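Local coordinates for protein alpha-galactosidase 1 (Saccharomyces cerevisiae, PDB 3LRK) that hydrolyses terminal, non-reducing alpha-D-galactose residues from alpha-D-galactosides such as galactose oligosaccharides, galactomannans and galactolipids, at residues 368-373 / 450-455; 83-88 / 135-140; 218-223 / 234-239; 62-67 / 418-423. The protein carries 1 engineered substitution. All blocks are in the same frame, centred on the assembly; numbering follows the deposited sequence.

Overall arrangement
Interaction 4 ties the N-terminal barrel domain to the C-terminal beta-sandwich domain, joining parts of the chain some 350 residues apart. Interactions 2 and 3 are nested in the loop it closes, and both belong to the barrel domain, their centres about 33 Å apart. Interaction 3 lies beside the active site, where the side chain of Phe235 comes within about 4 Å of that of the proton donor Asp209, and it also meets a second subunit of the tetramer. Interaction 1 belongs to the sandwich, across the chain's centre from interaction 2, with about 56 Å between centres. Interactions 1 and 4 each carry an N-linked glycan, on Asn370 and Asn422.

Interaction 1 (368-373 / 450-455); sequences PMNTTL and NAILNT. With NAG (2-acetamido-2-deoxy-beta-D-glucopyranose), chain G.
Thr455 O takes one nearly linear hydrogen bond and, beside it, one weaker CA-H...O contact. The backbone N-H of Met369 meets it almost along the C=O axis, with Met369 N 2.7 Å from Thr455 O and 170° at the hydrogen, and Pro368 CA lies 3.2 Å from Thr455 O. Leu453 O repeats the pattern, taking the N-H of Thr371 in its carbonyl plane and a CA-H of Asn370. The return bonds run from Thr455 N to Met369 O and from Leu453 N to Thr371 O. Met369-Thr455 and Thr371-Leu453 are thus hydrogen-bonded pairs of an antiparallel two-stranded ribbon, with Asn370-Asn454 the non-hydrogen-bonded pair between them. In the C-terminal beta-sandwich domain, the ribbon lays the face bearing Met369, Thr371 and Leu453 on Ile343, Met345, Ile393 and Leu447. On that face the methyl CG2 of Thr371 runs beside Leu453 CD2 at 4.1 Å, while OG1, anti to the backbone N (chi1 -172°), is hydrogen-bonded to Glu375 OE1. The opposite, more exposed face gives the N-acetylglucosamine its place: Asn370 ND2, the attachment atom of N-glycosylation, is joined to its C1 by a 1.4 Å bond, and Thr372 completes the Asn-Thr-Thr sequon. Asn370 CB rests on Ile452 CD1 at 3.8 Å. Thr372, also the N-cap of the following helix, crosses Ile452 obliquely, CG2 to CG2. Where the strands part, a water accepts from Leu373 N and donates to Ala451 O.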
loop_
_atom_site.group_PDB
_atom_site.type_symbol
_atom_site.label_atom_id
_atom_site.label_comp_id
_atom_site.label_asym_id
_atom_site.label_seq_id
_atom_site.Cartn_x
_atom_site.Cartn_y
_atom_site.Cartn_z
ATOM N N PRO A 368 -38.186 6.864 -2.351
ATOM C CA PRO A 368 -38.324 7.033 -3.793
ATOM C C PRO A 368 -36.940 7.083 -4.447
ATOM O O PRO A 368 -36.010 7.669 -3.893
ATOM C CB PRO A 368 -39.037 8.380 -3.921
ATOM C CG PRO A 368 -38.617 9.133 -2.698
ATOM C CD PRO A 368 -38.527 8.097 -1.614
ATOM N N MET A 369 -36.813 6.443 -5.603
ATOM C CA MET A 369 -35.567 6.432 -6.362
ATOM C C MET A 369 -35.868 6.770 -7.820
ATOM O O MET A 369 -36.915 6.397 -8.356
ATOM C CB MET A 369 -34.857 5.072 -6.252
ATOM C CG MET A 369 -34.336 4.738 -4.851
ATOM S SD MET A 369 -33.149 3.368 -4.792
ATOM C CE MET A 369 -31.686 4.163 -5.467
ATOM N N ASN A 370 -34.963 7.504 -8.433
ATOM C CA ASN A 370 -35.141 8.076 -9.743
ATOM C C ASN A 370 -33.914 8.047 -10.652
ATOM O O ASN A 370 -32.828 8.183 -10.180
ATOM C CB ASN A 370 -35.612 9.524 -9.596
ATOM C CG ASN A 370 -34.589 10.428 -8.956
ATOM O OD1 ASN A 370 -33.892 11.104 -9.626
ATOM N ND2 ASN A 370 -34.542 10.461 -7.654
ATOM N N THR A 371 -34.110 7.924 -11.955
ATOM C CA THR A 371 -33.045 8.106 -12.928
ATOM C C THR A 371 -33.615 8.611 -14.260
ATOM O O THR A 371 -34.827 8.811 -14.388
ATOM C CB THR A 371 -32.194 6.813 -13.107
ATOM O OG1 THR A 371 -31.057 7.108 -13.926
ATOM C CG2 THR A 371 -33.009 5.678 -13.733
ATOM N N THR A 372 -32.729 8.840 -15.227
ATOM C CA THR A 372 -33.088 9.336 -16.555
ATOM C C THR A 372 -32.370 8.483 -17.588
ATOM O O THR A 372 -31.477 7.712 -17.237
ATOM C CB THR A 372 -32.624 10.801 -16.757
ATOM O OG1 THR A 372 -31.196 10.855 -16.698
ATOM C CG2 THR A 372 -33.203 11.741 -15.690
ATOM N N LEU A 373 -32.737 8.635 -18.861
ATOM C CA LEU A 373 -32.037 7.959 -19.960
ATOM C C LEU A 373 -30.558 8.336 -20.042
ATOM O O LEU A 373 -29.724 7.505 -20.424
ATOM C CB LEU A 373 -32.712 8.238 -21.309
ATOM C CG LEU A 373 -34.110 7.668 -21.576
ATOM C CD1 LEU A 373 -34.622 8.169 -22.930
ATOM C CD2 LEU A 373 -34.125 6.140 -21.521
ATOM N N ASN A 450 -35.915 13.330 -21.762
ATOM C CA ASN A 450 -36.265 14.451 -20.872
ATOM C C ASN A 450 -37.101 14.065 -19.640
ATOM O O ASN A 450 -37.149 14.817 -18.660
ATOM C CB ASN A 450 -36.930 15.613 -21.646
ATOM C CG ASN A 450 -36.313 15.841 -23.023
ATOM O OD1 ASN A 450 -35.093 15.964 -23.165
ATOM N ND2 ASN A 450 -37.161 15.897 -24.045
ATOM N N ALA A 451 -37.750 12.899 -19.694
ATOM C CA ALA A 451 -38.576 12.401 -18.592
ATOM C C ALA A 451 -37.739 11.679 -17.525
ATOM O O ALA A 451 -36.597 11.287 -17.782
ATOM C CB ALA A 451 -39.662 11.488 -19.126
ATOM N N ILE A 452 -38.300 11.511 -16.328
ATOM C CA ILE A 452 -37.609 10.742 -15.288
ATOM C C ILE A 452 -38.356 9.454 -14.922
ATOM O O ILE A 452 -39.589 9.419 -14.911
ATOM C CB ILE A 452 -37.228 11.591 -14.018
ATOM C CG1 ILE A 452 -38.346 11.605 -12.970
ATOM C CG2 ILE A 452 -36.785 13.020 -14.403
ATOM C CD1 ILE A 452 -37.856 11.892 -11.559
ATOM N N LEU A 453 -37.591 8.393 -14.672
ATOM C CA LEU A 453 -38.126 7.147 -14.135
ATOM C C LEU A 453 -38.162 7.260 -12.610
ATOM O O LEU A 453 -37.127 7.426 -11.972
ATOM C CB LEU A 453 -37.268 5.953 -14.594
ATOM C CG LEU A 453 -37.313 4.577 -13.907
ATOM C CD1 LEU A 453 -38.727 4.036 -13.739
ATOM C CD2 LEU A 453 -36.452 3.577 -14.677
ATOM N N ASN A 454 -39.367 7.209 -12.043
ATOM C CA ASN A 454 -39.568 7.284 -10.597
ATOM C C ASN A 454 -40.154 5.981 -10.063
ATOM O O ASN A 454 -41.060 5.412 -10.678
ATOM C CB ASN A 454 -40.490 8.459 -10.237
ATOM C CG ASN A 454 -41.894 8.319 -10.837
ATOM O OD1 ASN A 454 -42.065 8.315 -12.062
ATOM N ND2 ASN A 454 -42.905 8.205 -9.970
ATOM N N THR A 455 -39.619 5.498 -8.942
ATOM C CA THR A 455 -40.159 4.318 -8.261
ATOM C C THR A 455 -39.910 4.439 -6.774
ATOM O O THR A 455 -39.055 5.205 -6.346
ATOM C CB THR A 455 -39.486 2.995 -8.704
ATOM O OG1 THR A 455 -38.931 3.130 -10.018
ATOM C CG2 THR A 455 -40.488 1.837 -8.661
HETATM C C1 NAG G . -33.751 10.911 -6.537
HETATM C C2 NAG G . -32.283 11.268 -6.260
HETATM C C3 NAG G . -32.088 11.907 -4.877
HETATM C C4 NAG G . -33.070 13.055 -4.638
HETATM C C5 NAG G . -34.497 12.653 -5.034
HETATM C C6 NAG G . -35.431 13.861 -5.001
HETATM C C7 NAG G . -30.285 10.186 -7.142
HETATM C C8 NAG G . -29.375 8.995 -7.074
HETATM N N2 NAG G . -31.406 10.117 -6.424
HETATM O O3 NAG G . -30.772 12.398 -4.753
HETATM O O4 NAG G . -33.019 13.445 -3.279
HETATM O O5 NAG G . -34.541 12.075 -6.333
HETATM O O6 NAG G . -36.311 13.734 -3.904
HETATM O O7 NAG G . -29.982 11.162 -7.832
HETATM O O HOH W 1 -35.025 10.347 -19.528
#

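Interaction 2 (83-88 / 135-140); sequences GFLVAD and AQFFAN
Gly83 enters with a positive phi, a conformation glycine adopts easily, and brings the chain to Phe84, whose backbone N is held by Asp80. The Phe84 ring reaches across to helix 131-140 at Gln136, Phe137 and Asn140: CE2 lies 3.6 Å from Phe137 CA, CZ is 3.8 Å from Gln136 CB, and CE2 also touches Asn140 ND2. A chi1 of -114°, away from the staggered positions, carries it there. Gln136 CG meets the ring edge in its plane, and Gln136 NE2 donates to Asn140 OD1 at 2.8 Å. Next comes Leu85, first residue of a short strand paired with strand 76-79; this hairpin and the helix both belong to the TIM-barrel domain. Leu85 CB sits over the face of the Phe137 ring, 4.0 Å from its centroid and 13° off the normal, a CH-pi contact, while Leu85 O lies 3.3 Å from Phe137 CE1. Phe137, with CG anti to the backbone N (chi1 173°), extends from the helix to receive them, and Phe84 CD2 stands at its edge. A large flat ring suits this place, since Trp75 meets it as well. Farther out on the Leu85 branch, CD1 reaches Phe138 CZ at 4.0 Å. Ala87 then touches Met96, as does Phe137.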
loop_
_atom_site.group_PDB
_atom_site.type_symbol
_atom_site.label_atom_id
_atom_site.label_comp_id
_atom_site.label_asym_id
_atom_site.label_seq_id
_atom_site.Cartn_x
_atom_site.Cartn_y
_atom_site.Cartn_z
ATOM N N GLY A 83 0.947 -41.682 -3.297
ATOM C CA GLY A 83 0.777 -40.248 -3.093
ATOM C C GLY A 83 -0.521 -39.696 -3.655
ATOM O O GLY A 83 -0.741 -38.486 -3.627
ATOM N N PHE A 84 -1.381 -40.585 -4.154
ATOM C CA PHE A 84 -2.693 -40.215 -4.680
ATOM C C PHE A 84 -3.685 -39.933 -3.575
ATOM O O PHE A 84 -3.703 -40.640 -2.557
ATOM C CB PHE A 84 -3.256 -41.329 -5.565
ATOM C CG PHE A 84 -3.399 -40.950 -7.006
ATOM C CD1 PHE A 84 -2.292 -40.573 -7.756
ATOM C CD2 PHE A 84 -4.646 -40.999 -7.626
ATOM C CE1 PHE A 84 -2.428 -40.232 -9.096
ATOM C CE2 PHE A 84 -4.790 -40.659 -8.970
ATOM C CZ PHE A 84 -3.681 -40.277 -9.702
ATOM N N LEU A 85 -4.519 -38.915 -3.789
ATOM C CA LEU A 85 -5.650 -38.626 -2.920
ATOM C C LEU A 85 -6.530 -39.860 -2.772
ATOM O O LEU A 85 -6.756 -40.585 -3.748
ATOM C CB LEU A 85 -6.509 -37.493 -3.494
ATOM C CG LEU A 85 -5.974 -36.060 -3.416
ATOM C CD1 LEU A 85 -6.725 -35.174 -4.395
ATOM C CD2 LEU A 85 -6.083 -35.531 -1.993
ATOM N N VAL A 86 -7.007 -40.079 -1.551
ATOM C CA VAL A 86 -7.951 -41.158 -1.247
ATOM C C VAL A 86 -9.236 -40.530 -0.705
ATOM O O VAL A 86 -9.195 -39.765 0.255
ATOM C CB VAL A 86 -7.345 -42.170 -0.221
ATOM C CG1 VAL A 86 -8.341 -43.288 0.129
ATOM C CG2 VAL A 86 -6.061 -42.779 -0.768
ATOM N N ALA A 87 -10.372 -40.831 -1.333
ATOM C CA ALA A 87 -11.662 -40.394 -0.804
ATOM C C ALA A 87 -11.954 -41.132 0.507
ATOM O O ALA A 87 -11.595 -42.291 0.643
ATOM C CB ALA A 87 -12.770 -40.665 -1.810
ATOM N N ASP A 88 -12.585 -40.445 1.460
ATOM C CA ASP A 88 -12.974 -41.055 2.722
ATOM C C ASP A 88 -13.974 -42.177 2.407
ATOM O O ASP A 88 -15.048 -41.916 1.870
ATOM C CB ASP A 88 -13.597 -39.998 3.649
ATOM C CG ASP A 88 -13.983 -40.560 5.017
ATOM O OD1 ASP A 88 -14.811 -41.487 5.067
ATOM O OD2 ASP A 88 -13.469 -40.071 6.047
ATOM N N ALA A 135 -4.859 -33.384 -10.100
ATOM C CA ALA A 135 -5.612 -33.223 -11.349
ATOM C C ALA A 135 -5.937 -34.585 -11.979
ATOM O O ALA A 135 -7.055 -34.792 -12.442
ATOM C CB ALA A 135 -4.842 -32.340 -12.337
ATOM N N GLN A 136 -4.955 -35.496 -12.005
ATOM C CA GLN A 136 -5.154 -36.861 -12.493
ATOM C C GLN A 136 -6.220 -37.631 -11.708
ATOM O O GLN A 136 -7.098 -38.269 -12.307
ATOM C CB GLN A 136 -3.842 -37.655 -12.514
ATOM C CG GLN A 136 -3.925 -38.962 -13.324
ATOM C CD GLN A 136 -4.300 -38.723 -14.787
ATOM O OE1 GLN A 136 -3.676 -37.920 -15.482
ATOM N NE2 GLN A 136 -5.338 -39.409 -15.249
ATOM N N PHE A 137 -6.140 -37.569 -10.378
ATOM C CA PHE A 137 -7.210 -38.102 -9.523
ATOM C C PHE A 137 -8.594 -37.570 -9.922
ATOM O O PHE A 137 -9.556 -38.357 -10.055
ATOM C CB PHE A 137 -6.938 -37.833 -8.024
ATOM C CG PHE A 137 -8.090 -38.211 -7.135
ATOM C CD1 PHE A 137 -8.154 -39.480 -6.558
ATOM C CD2 PHE A 137 -9.128 -37.312 -6.898
ATOM C CE1 PHE A 137 -9.226 -39.833 -5.762
ATOM C CE2 PHE A 137 -10.212 -37.671 -6.103
ATOM C CZ PHE A 137 -10.251 -38.933 -5.530
ATOM N N PHE A 138 -8.713 -36.250 -10.114
ATOM C CA PHE A 138 -10.020 -35.679 -10.447
ATOM C C PHE A 138 -10.528 -36.173 -11.817
ATOM O O PHE A 138 -11.698 -36.514 -11.962
ATOM C CB PHE A 138 -10.034 -34.143 -10.347
ATOM C CG PHE A 138 -9.758 -33.622 -8.952
ATOM C CD1 PHE A 138 -10.553 -34.016 -7.868
ATOM C CD2 PHE A 138 -8.699 -32.745 -8.723
ATOM C CE1 PHE A 138 -10.290 -33.541 -6.576
ATOM C CE2 PHE A 138 -8.428 -32.272 -7.436
ATOM C CZ PHE A 138 -9.225 -32.666 -6.360
ATOM N N ALA A 139 -9.634 -36.232 -12.801
ATOM C CA ALA A 139 -9.974 -36.749 -14.130
ATOM C C ALA A 139 -10.309 -38.250 -14.111
ATOM O O ALA A 139 -11.253 -38.682 -14.785
ATOM C CB ALA A 139 -8.866 -36.468 -15.094
ATOM N N ASN A 140 -9.555 -39.031 -13.330
ATOM C CA ASN A 140 -9.835 -40.474 -13.157
ATOM C C ASN A 140 -11.223 -40.706 -12.577
ATOM O O ASN A 140 -11.874 -41.716 -12.866
ATOM C CB ASN A 140 -8.798 -41.144 -12.249
ATOM C CG ASN A 140 -7.465 -41.362 -12.931
ATOM O OD1 ASN A 140 -7.285 -41.049 -14.115
ATOM N ND2 ASN A 140 -6.508 -41.890 -12.178
#

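Interaction 3 (218-223 / 234-239); sequences DSRCPC and GFHCSI
A type I turn from Asp218 to Cys221 directs Arg220 O at the backbone N-H of Phe235, with Phe235 N 3.0 Å from Arg220 O and well above the carbonyl plane. Gly234 suits its place: a side chain would strike that same oxygen. Asp218 OD1 takes two bonds, its anti lone pair accepting Arg220 N in an Asx turn and its syn lone pair accepting NE at 2.9 Å; OD2 takes NH2 at 2.8 Å, a side-on salt bridge that fixes the orientation of the guanidinium plane. The guanidinium stacks on the His236 ring, centres 3.5 Å apart and planes at 5°. This loop of the barrel domain, after strand 203-205, borders the active site, with Phe235 touching the proton donor Asp209. The Cys221 SG-Cys237 SG disulfide (2.0 Å, chi3 101°) fastens its two arms. Arg220 NH1 forms a salt bridge with Asp379 OD2 of the second subunit, and Phe235 packs on Gln251 of that subunit, a substrate-binding residue.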
loop_
_atom_site.group_PDB
_atom_site.type_symbol
_atom_site.label_atom_id
_atom_site.label_comp_id
_atom_site.label_asym_id
_atom_site.label_seq_id
_atom_site.Cartn_x
_atom_site.Cartn_y
_atom_site.Cartn_z
ATOM N N ASP A 218 -17.726 -6.567 9.757
ATOM C CA ASP A 218 -17.263 -7.658 10.592
ATOM C C ASP A 218 -15.751 -7.561 10.751
ATOM O O ASP A 218 -15.033 -7.336 9.776
ATOM C CB ASP A 218 -17.670 -9.011 9.992
ATOM C CG ASP A 218 -17.572 -10.163 10.997
ATOM O OD1 ASP A 218 -16.452 -10.486 11.437
ATOM O OD2 ASP A 218 -18.614 -10.771 11.329
ATOM N N SER A 219 -15.277 -7.743 11.984
ATOM C CA SER A 219 -13.852 -7.656 12.289
ATOM C C SER A 219 -13.046 -8.749 11.561
ATOM O O SER A 219 -11.847 -8.601 11.351
ATOM C CB SER A 219 -13.638 -7.757 13.803
ATOM O OG SER A 219 -14.151 -8.994 14.268
ATOM N N ARG A 220 -13.717 -9.835 11.179
ATOM C CA ARG A 220 -13.087 -10.916 10.406
ATOM C C ARG A 220 -12.967 -10.583 8.910
ATOM O O ARG A 220 -12.333 -11.327 8.159
ATOM C CB ARG A 220 -13.849 -12.238 10.600
ATOM C CG ARG A 220 -13.799 -12.779 12.034
ATOM C CD ARG A 220 -14.886 -13.824 12.272
ATOM N NE ARG A 220 -16.233 -13.245 12.232
ATOM C CZ ARG A 220 -17.347 -13.927 12.485
ATOM N NH1 ARG A 220 -17.282 -15.215 12.794
ATOM N NH2 ARG A 220 -18.533 -13.325 12.432
ATOM N N CYS A 221 -13.579 -9.471 8.501
ATOM C CA CYS A 221 -13.505 -8.957 7.127
ATOM C C CYS A 221 -13.031 -7.496 7.164
ATOM O O CYS A 221 -13.823 -6.573 6.927
ATOM C CB CYS A 221 -14.862 -9.102 6.434
ATOM S SG CYS A 221 -14.951 -8.574 4.695
ATOM N N PRO A 222 -11.732 -7.275 7.481
ATOM C CA PRO A 222 -11.247 -5.922 7.789
ATOM C C PRO A 222 -11.226 -4.924 6.619
ATOM O O PRO A 222 -11.183 -3.713 6.861
ATOM C CB PRO A 222 -9.833 -6.172 8.336
ATOM C CG PRO A 222 -9.391 -7.414 7.658
ATOM C CD PRO A 222 -10.645 -8.271 7.559
ATOM N N CYS A 223 -11.268 -5.409 5.379
ATOM C CA CYS A 223 -11.273 -4.519 4.214
ATOM C C CYS A 223 -12.689 -4.073 3.900
ATOM O O CYS A 223 -13.568 -4.911 3.690
ATOM C CB CYS A 223 -10.657 -5.210 2.998
ATOM S SG CYS A 223 -8.941 -5.653 3.210
ATOM N N GLY A 234 -10.070 -12.225 4.501
ATOM C CA GLY A 234 -10.856 -12.664 5.651
ATOM C C GLY A 234 -12.128 -13.371 5.226
ATOM O O GLY A 234 -12.169 -14.001 4.165
ATOM N N PHE A 235 -13.166 -13.252 6.055
ATOM C CA PHE A 235 -14.482 -13.840 5.772
ATOM C C PHE A 235 -15.570 -13.193 6.632
ATOM O O PHE A 235 -15.295 -12.221 7.340
ATOM C CB PHE A 235 -14.482 -15.390 5.829
ATOM C CG PHE A 235 -14.302 -15.999 7.213
ATOM C CD1 PHE A 235 -14.910 -17.220 7.511
ATOM C CD2 PHE A 235 -13.529 -15.389 8.196
ATOM C CE1 PHE A 235 -14.756 -17.821 8.775
ATOM C CE2 PHE A 235 -13.358 -15.985 9.457
ATOM C CZ PHE A 235 -13.981 -17.200 9.747
ATOM N N HIS A 236 -16.797 -13.720 6.544
ATOM C CA HIS A 236 -17.985 -13.049 7.108
ATOM C C HIS A 236 -18.158 -11.630 6.571
ATOM O O HIS A 236 -18.600 -10.717 7.278
ATOM C CB HIS A 236 -17.981 -13.102 8.644
ATOM C CG HIS A 236 -18.098 -14.492 9.173
ATOM N ND1 HIS A 236 -19.311 -15.076 9.466
ATOM C CD2 HIS A 236 -17.157 -15.437 9.404
ATOM C CE1 HIS A 236 -19.111 -16.312 9.885
ATOM N NE2 HIS A 236 -17.813 -16.558 9.850
ATOM N N CYS A 237 -17.820 -11.465 5.294
ATOM C CA CYS A 237 -18.004 -10.202 4.597
ATOM C C CYS A 237 -19.472 -10.099 4.196
ATOM O O CYS A 237 -20.051 -11.076 3.741
ATOM C CB CYS A 237 -17.115 -10.153 3.352
ATOM S SG CYS A 237 -15.337 -10.290 3.667
ATOM N N SER A 238 -20.070 -8.929 4.386
ATOM C CA SER A 238 -21.482 -8.717 4.044
ATOM C C SER A 238 -21.716 -8.655 2.532
ATOM O O SER A 238 -20.784 -8.464 1.754
ATOM C CB SER A 238 -22.016 -7.439 4.687
ATOM O OG SER A 238 -21.480 -6.304 4.039
ATOM N N ILE A 239 -22.975 -8.818 2.139
ATOM C CA ILE A 239 -23.396 -8.752 0.733
ATOM C C ILE A 239 -22.935 -7.452 0.040
ATOM O O ILE A 239 -22.299 -7.498 -1.015
ATOM C CB ILE A 239 -24.926 -8.989 0.626
ATOM C CG1 ILE A 239 -25.230 -10.472 0.900
ATOM C CG2 ILE A 239 -25.484 -8.532 -0.733
ATOM C CD1 ILE A 239 -26.642 -10.756 1.440
#

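Interaction 4 (62-67 / 418-423); sequences KDMGYK and GILYNA. With NAG (2-acetamido-2-deoxy-beta-D-glucopyranose), chain C.
A single hydrogen bond joins the two backbones, from Ala423 N to Asp63 O; it is short at 2.7 Å but weak, bent to 130° at the hydrogen. The small Ala423 CB lets the chains come this close, resting 3.4 Å from Asp63 O. Apolar contact is the work of Met64. Its CG lies anti to the carbonyl carbon (chi1 -62°) and the chain bends at chi3, so that SD meets Leu420 CD1 at 3.5 Å, the two side chains crossing at about a right angle. Met64 CG also lies 3.4 Å from Tyr421 O, and its flexible thioether continues onto Ala310 and Ile313 of helix 310-316. The sugar adds a covalent and a polar link. Asn422 ND2 is bonded covalently to C1 of the N-acetylglucosamine, with CG anti to the backbone N (chi1 -167°), and Asn422 OD1 accepts from Glu425 N, which should steady the amide. Asp63 runs beside Asn422, the two pointing the same way, and Asp63 OD2 accepts the acetamido N2 of the sugar at 2.8 Å, while OD1 is hydrogen-bonded to Thr424 OG1. Aspartate suits the spot because its two oxygens can serve glycan and protein at once. Here a loop of the catalytic TIM barrel meets one of the C-terminal domain of this GH27 enzyme, placing the N-glycosylated Asn422 at the junction, where Asp63 of the barrel holds the sugar.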
loop_
_atom_site.group_PDB
_atom_site.type_symbol
_atom_site.label_atom_id
_atom_site.label_comp_id
_atom_site.label_asym_id
_atom_site.label_seq_id
_atom_site.Cartn_x
_atom_site.Cartn_y
_atom_site.Cartn_z
ATOM N N LYS A 62 -32.414 -27.728 -11.850
ATOM C CA LYS A 62 -31.417 -28.278 -12.779
ATOM C C LYS A 62 -31.657 -27.778 -14.207
ATOM O O LYS A 62 -30.737 -27.285 -14.866
ATOM C CB LYS A 62 -31.421 -29.808 -12.746
ATOM C CG LYS A 62 -30.420 -30.469 -13.716
ATOM C CD LYS A 62 -30.644 -31.987 -13.816
ATOM C CE LYS A 62 -31.780 -32.331 -14.785
ATOM N NZ LYS A 62 -32.153 -33.772 -14.723
ATOM N N ASP A 63 -32.900 -27.888 -14.675
ATOM C CA ASP A 63 -33.210 -27.493 -16.048
ATOM C C ASP A 63 -33.317 -25.978 -16.252
ATOM O O ASP A 63 -33.533 -25.514 -17.381
ATOM C CB ASP A 63 -34.447 -28.235 -16.566
ATOM C CG ASP A 63 -34.185 -29.715 -16.777
ATOM O OD1 ASP A 63 -33.300 -30.053 -17.585
ATOM O OD2 ASP A 63 -34.867 -30.546 -16.142
ATOM N N MET A 64 -33.149 -25.211 -15.172
ATOM C CA MET A 64 -32.983 -23.754 -15.279
ATOM C C MET A 64 -31.511 -23.384 -15.488
ATOM O O MET A 64 -31.188 -22.249 -15.842
ATOM C CB MET A 64 -33.541 -23.022 -14.055
ATOM C CG MET A 64 -35.038 -23.208 -13.827
ATOM S SD MET A 64 -35.798 -21.894 -12.852
ATOM C CE MET A 64 -35.754 -20.544 -14.038
ATOM N N GLY A 65 -30.629 -24.352 -15.264
ATOM C CA GLY A 65 -29.212 -24.168 -15.524
ATOM C C GLY A 65 -28.340 -24.494 -14.331
ATOM O O GLY A 65 -27.122 -24.550 -14.472
ATOM N N TYR A 66 -28.956 -24.714 -13.168
ATOM C CA TYR A 66 -28.214 -25.070 -11.940
ATOM C C TYR A 66 -27.713 -26.515 -12.010
ATOM O O TYR A 66 -28.286 -27.431 -11.398
ATOM C CB TYR A 66 -29.070 -24.877 -10.687
ATOM C CG TYR A 66 -29.518 -23.457 -10.391
ATOM C CD1 TYR A 66 -28.686 -22.555 -9.709
ATOM C CD2 TYR A 66 -30.792 -23.019 -10.761
ATOM C CE1 TYR A 66 -29.124 -21.238 -9.411
ATOM C CE2 TYR A 66 -31.229 -21.714 -10.475
ATOM C CZ TYR A 66 -30.396 -20.835 -9.802
ATOM O OH TYR A 66 -30.854 -19.563 -9.516
ATOM N N LYS A 67 -26.628 -26.709 -12.750
ATOM C CA LYS A 67 -26.216 -28.053 -13.168
ATOM C C LYS A 67 -24.945 -28.600 -12.533
ATOM O O LYS A 67 -24.701 -29.805 -12.590
ATOM C CB LYS A 67 -26.136 -28.129 -14.699
ATOM C CG LYS A 67 -27.524 -28.301 -15.327
ATOM C CD LYS A 67 -27.482 -28.369 -16.838
ATOM C CE LYS A 67 -28.871 -28.618 -17.389
ATOM N NZ LYS A 67 -28.822 -28.862 -18.872
ATOM N N GLY A 418 -43.748 -27.155 -16.368
ATOM C CA GLY A 418 -44.784 -26.251 -16.872
ATOM C C GLY A 418 -44.962 -24.969 -16.070
ATOM O O GLY A 418 -45.725 -24.082 -16.475
ATOM N N ILE A 419 -44.267 -24.871 -14.934
ATOM C CA ILE A 419 -44.302 -23.673 -14.089
ATOM C C ILE A 419 -42.973 -22.909 -14.196
ATOM O O ILE A 419 -42.958 -21.748 -14.618
ATOM C CB ILE A 419 -44.658 -24.006 -12.608
ATOM C CG1 ILE A 419 -46.058 -24.641 -12.526
ATOM C CG2 ILE A 419 -44.574 -22.743 -11.727
ATOM C CD1 ILE A 419 -46.445 -25.156 -11.158
ATOM N N LEU A 420 -41.868 -23.565 -13.831
ATOM C CA LEU A 420 -40.532 -22.998 -14.060
ATOM C C LEU A 420 -40.147 -23.083 -15.532
ATOM O O LEU A 420 -40.500 -24.044 -16.220
ATOM C CB LEU A 420 -39.456 -23.681 -13.207
ATOM C CG LEU A 420 -39.541 -23.832 -11.682
ATOM C CD1 LEU A 420 -38.126 -23.886 -11.100
ATOM C CD2 LEU A 420 -40.350 -22.755 -10.983
ATOM N N TYR A 421 -39.429 -22.066 -16.008
ATOM C CA TYR A 421 -38.847 -22.070 -17.344
ATOM C C TYR A 421 -37.841 -23.214 -17.491
ATOM O O TYR A 421 -37.044 -23.461 -16.582
ATOM C CB TYR A 421 -38.160 -20.732 -17.609
ATOM C CG TYR A 421 -37.638 -20.555 -19.011
ATOM C CD1 TYR A 421 -38.469 -20.093 -20.032
ATOM C CD2 TYR A 421 -36.304 -20.831 -19.315
ATOM C CE1 TYR A 421 -37.985 -19.920 -21.324
ATOM C CE2 TYR A 421 -35.812 -20.662 -20.596
ATOM C CZ TYR A 421 -36.659 -20.205 -21.595
ATOM O OH TYR A 421 -36.174 -20.043 -22.862
ATOM N N ASN A 422 -37.896 -23.903 -18.630
ATOM C CA ASN A 422 -36.996 -25.022 -18.930
ATOM C C ASN A 422 -35.939 -24.577 -19.946
ATOM O O ASN A 422 -36.188 -24.545 -21.154
ATOM C CB ASN A 422 -37.791 -26.254 -19.414
ATOM C CG ASN A 422 -36.956 -27.545 -19.441
ATOM O OD1 ASN A 422 -35.732 -27.508 -19.557
ATOM N ND2 ASN A 422 -37.642 -28.697 -19.338
ATOM N N ALA A 423 -34.763 -24.211 -19.434
ATOM C CA ALA A 423 -33.659 -23.728 -20.265
ATOM C C ALA A 423 -32.988 -24.856 -21.053
ATOM O O ALA A 423 -32.371 -24.613 -22.093
ATOM C CB ALA A 423 -32.625 -22.982 -19.409
HETATM C C1 NAG C . -36.847 -29.911 -19.401
HETATM C C2 NAG C . -37.420 -31.022 -18.515
HETATM C C3 NAG C . -36.634 -32.335 -18.596
HETATM C C4 NAG C . -36.127 -32.720 -19.992
HETATM C C5 NAG C . -35.925 -31.521 -20.936
HETATM C C6 NAG C . -36.135 -31.967 -22.379
HETATM C C7 NAG C . -38.598 -30.220 -16.544
HETATM C C8 NAG C . -38.575 -30.155 -15.047
HETATM N N2 NAG C . -37.468 -30.601 -17.130
HETATM O O3 NAG C . -37.441 -33.384 -18.098
HETATM O O4 NAG C . -34.875 -33.374 -19.827
HETATM O O5 NAG C . -36.803 -30.426 -20.710
HETATM O O6 NAG C . -35.433 -31.097 -23.234
HETATM O O7 NAG C . -39.615 -29.930 -17.169
#